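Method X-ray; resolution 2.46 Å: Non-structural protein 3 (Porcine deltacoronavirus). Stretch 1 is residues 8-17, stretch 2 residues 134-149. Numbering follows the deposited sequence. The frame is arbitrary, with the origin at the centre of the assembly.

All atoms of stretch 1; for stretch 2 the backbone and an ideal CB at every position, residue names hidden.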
# COMPACT_ATOMS: atom_id res chain seq x y z
N GLN A 8 25.19 -24.82 -15.89
CA GLN A 8 24.04 -24.37 -16.66
C GLN A 8 23.30 -23.27 -15.89
O GLN A 8 23.30 -23.27 -14.66
CB GLN A 8 23.09 -25.53 -16.96
CG GLN A 8 23.68 -26.60 -17.88
CD GLN A 8 23.85 -27.95 -17.18
OE1 GLN A 8 23.41 -28.12 -16.04
NE2 GLN A 8 24.48 -28.90 -17.86
N PRO A 9 22.71 -22.31 -16.62
CA PRO A 9 21.99 -21.20 -15.98
C PRO A 9 21.15 -21.55 -14.76
O PRO A 9 20.60 -22.65 -14.64
CB PRO A 9 21.11 -20.69 -17.13
CG PRO A 9 22.02 -20.83 -18.33
CD PRO A 9 22.94 -22.04 -18.05
N SER A 10 21.07 -20.59 -13.84
CA SER A 10 20.36 -20.68 -12.57
C SER A 10 20.13 -19.27 -12.08
O SER A 10 20.95 -18.39 -12.36
CB SER A 10 21.15 -21.49 -11.53
OG SER A 10 20.82 -22.86 -11.60
N PRO A 11 19.03 -19.00 -11.37
CA PRO A 11 18.81 -17.64 -10.86
C PRO A 11 19.99 -17.21 -10.01
O PRO A 11 20.44 -17.96 -9.14
CB PRO A 11 17.53 -17.79 -10.03
CG PRO A 11 17.49 -19.26 -9.67
CD PRO A 11 18.00 -19.94 -10.90
N THR A 12 20.51 -16.01 -10.27
CA THR A 12 21.72 -15.57 -9.57
C THR A 12 21.43 -15.32 -8.10
O THR A 12 20.45 -14.66 -7.74
CB THR A 12 22.29 -14.29 -10.16
OG1 THR A 12 21.46 -13.18 -9.79
CG2 THR A 12 22.37 -14.38 -11.60
N LYS A 13 22.32 -15.84 -7.25
CA LYS A 13 22.31 -15.54 -5.82
C LYS A 13 23.72 -15.09 -5.45
O LYS A 13 24.62 -15.91 -5.23
CB LYS A 13 21.82 -16.73 -5.00
CG LYS A 13 20.31 -17.01 -5.20
CD LYS A 13 19.42 -15.75 -5.03
CE LYS A 13 18.10 -16.03 -4.29
NZ LYS A 13 16.92 -16.15 -5.20
N VAL A 14 23.90 -13.77 -5.44
CA VAL A 14 25.14 -13.13 -5.05
C VAL A 14 25.40 -13.35 -3.57
O VAL A 14 24.46 -13.38 -2.76
CB VAL A 14 25.04 -11.63 -5.38
CG1 VAL A 14 26.21 -10.87 -4.84
CG2 VAL A 14 24.87 -11.43 -6.86
N GLU A 15 26.66 -13.51 -3.20
CA GLU A 15 27.05 -13.56 -1.80
C GLU A 15 28.31 -12.73 -1.60
O GLU A 15 29.24 -12.77 -2.42
CB GLU A 15 27.26 -15.00 -1.31
CG GLU A 15 28.58 -15.66 -1.74
CD GLU A 15 28.47 -17.18 -1.86
OE1 GLU A 15 28.90 -17.89 -0.93
OE2 GLU A 15 27.95 -17.66 -2.90
N LEU A 16 28.33 -11.95 -0.53
CA LEU A 16 29.45 -11.06 -0.22
C LEU A 16 30.17 -11.63 0.98
O LEU A 16 29.65 -11.59 2.10
CB LEU A 16 28.96 -9.64 0.04
CG LEU A 16 30.02 -8.57 -0.16
CD1 LEU A 16 29.37 -7.31 -0.63
CD2 LEU A 16 30.76 -8.33 1.12
N VAL A 17 31.37 -12.15 0.76
CA VAL A 17 32.10 -12.87 1.78
C VAL A 17 33.21 -12.00 2.35
O VAL A 17 33.78 -11.12 1.67
CB VAL A 17 32.62 -14.21 1.20
CG1 VAL A 17 33.62 -14.88 2.13
CG2 VAL A 17 31.43 -15.13 0.95
N UNK A 134 31.49 0.79 -7.07
CA UNK A 134 31.86 -0.55 -7.50
C UNK A 134 30.75 -1.55 -7.24
O UNK A 134 30.38 -2.33 -8.13
CB UNK A 134 33.14 -1.00 -6.79
N UNK A 135 30.22 -1.58 -6.01
CA UNK A 135 29.13 -2.50 -5.75
C UNK A 135 27.91 -2.18 -6.61
O UNK A 135 27.14 -3.08 -6.96
CB UNK A 135 28.75 -2.46 -4.27
N UNK A 136 27.76 -0.91 -7.00
CA UNK A 136 26.63 -0.51 -7.83
C UNK A 136 26.88 -0.85 -9.30
O UNK A 136 25.98 -1.37 -9.99
CB UNK A 136 26.36 0.99 -7.67
N UNK A 137 28.09 -0.55 -9.79
CA UNK A 137 28.46 -0.99 -11.14
C UNK A 137 28.22 -2.48 -11.29
O UNK A 137 27.75 -2.94 -12.34
CB UNK A 137 29.92 -0.66 -11.44
N UNK A 138 28.49 -3.25 -10.24
CA UNK A 138 28.41 -4.70 -10.34
C UNK A 138 26.97 -5.17 -10.49
O UNK A 138 26.69 -6.05 -11.33
CB UNK A 138 29.05 -5.35 -9.11
N UNK A 139 26.04 -4.62 -9.70
CA UNK A 139 24.65 -5.03 -9.86
C UNK A 139 24.09 -4.57 -11.20
O UNK A 139 23.29 -5.28 -11.81
CB UNK A 139 23.80 -4.48 -8.72
N UNK A 140 24.55 -3.42 -11.71
CA UNK A 140 24.15 -3.01 -13.05
C UNK A 140 24.65 -3.98 -14.13
O UNK A 140 24.03 -4.11 -15.19
CB UNK A 140 24.67 -1.60 -13.34
N UNK A 141 25.77 -4.67 -13.88
CA UNK A 141 26.35 -5.55 -14.89
C UNK A 141 26.02 -7.01 -14.68
O UNK A 141 26.06 -7.79 -15.65
CB UNK A 141 27.87 -5.38 -14.92
N UNK A 142 25.69 -7.40 -13.45
CA UNK A 142 25.46 -8.81 -13.17
C UNK A 142 24.26 -9.34 -13.93
O UNK A 142 23.15 -8.81 -13.76
CB UNK A 142 25.27 -9.03 -11.67
N UNK A 143 24.43 -10.35 -14.79
CA UNK A 143 23.28 -10.98 -15.44
C UNK A 143 22.42 -11.71 -14.43
O UNK A 143 22.83 -11.98 -13.30
CB UNK A 143 23.74 -11.95 -16.53
N UNK A 144 21.20 -12.07 -14.87
CA UNK A 144 20.19 -12.64 -13.99
C UNK A 144 20.23 -14.16 -13.88
O UNK A 144 19.61 -14.72 -12.97
CB UNK A 144 18.80 -12.21 -14.47
N UNK A 145 20.98 -14.84 -14.74
CA UNK A 145 20.95 -16.30 -14.81
C UNK A 145 22.30 -16.94 -14.52
O UNK A 145 22.51 -18.10 -14.87
CB UNK A 145 20.47 -16.74 -16.19
N UNK A 146 23.20 -16.23 -13.86
CA UNK A 146 24.58 -16.68 -13.70
C UNK A 146 24.79 -17.13 -12.25
O UNK A 146 25.68 -16.64 -11.54
CB UNK A 146 25.57 -15.57 -14.08
N UNK A 147 23.93 -18.04 -11.79
CA UNK A 147 24.04 -18.77 -10.53
C UNK A 147 24.71 -18.10 -9.35
O UNK A 147 24.53 -16.91 -9.09
CB UNK A 147 24.80 -20.07 -10.80
N UNK A 148 25.50 -18.88 -8.62
CA UNK A 148 26.16 -18.39 -7.41
C UNK A 148 27.36 -17.51 -7.77
O UNK A 148 28.17 -17.86 -8.64
CB UNK A 148 26.61 -19.56 -6.53
N UNK A 149 27.46 -16.35 -7.11
CA UNK A 149 28.55 -15.39 -7.32
C UNK A 149 29.08 -14.91 -5.97
O UNK A 149 28.30 -14.63 -5.06
CB UNK A 149 28.08 -14.20 -8.16

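Positions 134 to 141 form the end of a helix, and no ideal CB there comes within 5.5 Å of stretch 1, so any contact requires a long side chain. At 134, 136, 137, 140 and 141 CB is out of reach and stretch 1 dictates nothing; these are Ser134, Asp136, Ala137, Lys140 and Ala141.

At 135 CB points sideways, but an extended apolar chain could approach Leu16. The residue is Leu135, whose CD1 lies 4.0 Å from Leu16 CD1. Position 138 points toward the strand and the methyls of Val14, inviting a large apolar group. Phe138 spans the gap: its CE2 is 3.9 Å from Val14 CG1, which meets the ring at its edge. Position 139 points sideways and tolerates many residues; Arg139 makes no contact.

Position 142 leaves helical angles and aims its CB at Val14 CG2, 5.4 Å off. A modest apolar side chain would suit; Cys142 places SG 4.3 Å from Val14 CG2. At 143, phi of -67° admits proline among others; Pro143 O lies 3.0 Å from Thr12 CG2.

At 144 CB points away, leaving the choice wide, while the backbone does the work: Thr12 N donates to the carbonyl O of Ser144 at 3.1 Å. Position 145 also points away overall, yet its CB lies near Pro9 CB, so small or polar groups could fit. Asp145 accepts a hydrogen bond from Ser10 N through its backbone O at 3.1 Å.

Strand 146-149 runs parallel to strand 10-17. At 146 CB points away, though 4.2 Å from Thr12 CG2; several apolar types would fit, and Ile146 brings its own CG2 to 3.4 Å from Thr12 CG2.

Position 147 has phi of 31° and psi of -140°, and an ideal CB would sit 4.0 Å from Ser10 CB. The positive phi favours glycine. Gly147 N donates to Ser10 O, and Lys13 N to Gly147 O, both at 3.1 Å; the register shifts by one between Ser10 and Lys13, a beta bulge.

Position 148 shares a sheet face with Lys13, and its CB lies 4.3 Å from Glu15 OE2. That carboxylate calls for a cationic or other donor group. Arg148 answers with a salt bridge, NE to Glu15 OE2 at 2.8 Å, supported by NH1 to Glu15 OE1 at 3.3 Å.

Position 149 shares the other face with Val14, where a beta-branched apolar residue suits an extended strand. Val149 packs its CB 4.4 Å from Val14 CG2, and its O accepts from Glu15 N at 2.7 Å.

Stretch 2, residues 134-149: SLDAFRKACPSDIGRV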
# COMPACT_ATOMS: atom_id res chain seq x y z
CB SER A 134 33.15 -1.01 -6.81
OG SER A 134 34.27 -0.71 -7.62
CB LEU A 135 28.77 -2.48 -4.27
CG LEU A 135 29.66 -3.37 -3.39
CD1 LEU A 135 28.99 -3.65 -2.08
CD2 LEU A 135 30.01 -4.68 -4.07
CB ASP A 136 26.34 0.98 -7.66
CG ASP A 136 25.12 1.45 -8.46
OD1 ASP A 136 24.02 0.85 -8.30
OD2 ASP A 136 25.28 2.41 -9.26
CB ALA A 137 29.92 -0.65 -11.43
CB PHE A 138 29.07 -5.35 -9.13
CG PHE A 138 28.64 -6.76 -8.89
CD1 PHE A 138 29.13 -7.79 -9.68
CD2 PHE A 138 27.76 -7.07 -7.87
CE1 PHE A 138 28.74 -9.10 -9.46
CE2 PHE A 138 27.36 -8.37 -7.64
CZ PHE A 138 27.86 -9.40 -8.44
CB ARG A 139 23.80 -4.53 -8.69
CG ARG A 139 24.19 -3.16 -8.16
CD ARG A 139 23.46 -2.83 -6.84
NE ARG A 139 22.10 -3.36 -6.83
CZ ARG A 139 21.03 -2.70 -7.26
NH1 ARG A 139 21.16 -1.46 -7.74
NH2 ARG A 139 19.84 -3.28 -7.21
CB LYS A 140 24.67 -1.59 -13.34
CG LYS A 140 23.80 -0.46 -12.79
CD LYS A 140 24.44 0.90 -13.07
CE LYS A 140 23.67 2.04 -12.41
NZ LYS A 140 24.59 3.18 -12.08
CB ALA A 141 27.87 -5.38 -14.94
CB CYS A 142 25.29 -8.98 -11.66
SG CYS A 142 25.39 -10.68 -11.11
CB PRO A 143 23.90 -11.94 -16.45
CG PRO A 143 25.27 -11.35 -16.71
CD PRO A 143 25.70 -10.77 -15.40
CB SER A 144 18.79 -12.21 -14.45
OG SER A 144 18.67 -12.28 -15.87
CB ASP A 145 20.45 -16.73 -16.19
CG ASP A 145 21.28 -16.16 -17.32
OD1 ASP A 145 21.87 -15.07 -17.15
OD2 ASP A 145 21.34 -16.80 -18.40
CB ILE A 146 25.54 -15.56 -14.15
CG1 ILE A 146 27.01 -15.84 -13.88
CG2 ILE A 146 25.15 -14.21 -13.56
CD1 ILE A 146 27.88 -14.70 -14.32
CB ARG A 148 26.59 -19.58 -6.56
CG ARG A 148 27.43 -19.22 -5.37
CD ARG A 148 28.23 -20.42 -4.88
NE ARG A 148 29.02 -20.07 -3.70
CZ ARG A 148 30.25 -20.49 -3.44
NH1 ARG A 148 30.86 -20.09 -2.33
NH2 ARG A 148 30.88 -21.32 -4.26
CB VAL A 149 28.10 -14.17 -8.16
CG1 VAL A 149 29.29 -13.25 -8.40
CG2 VAL A 149 27.51 -14.61 -9.47
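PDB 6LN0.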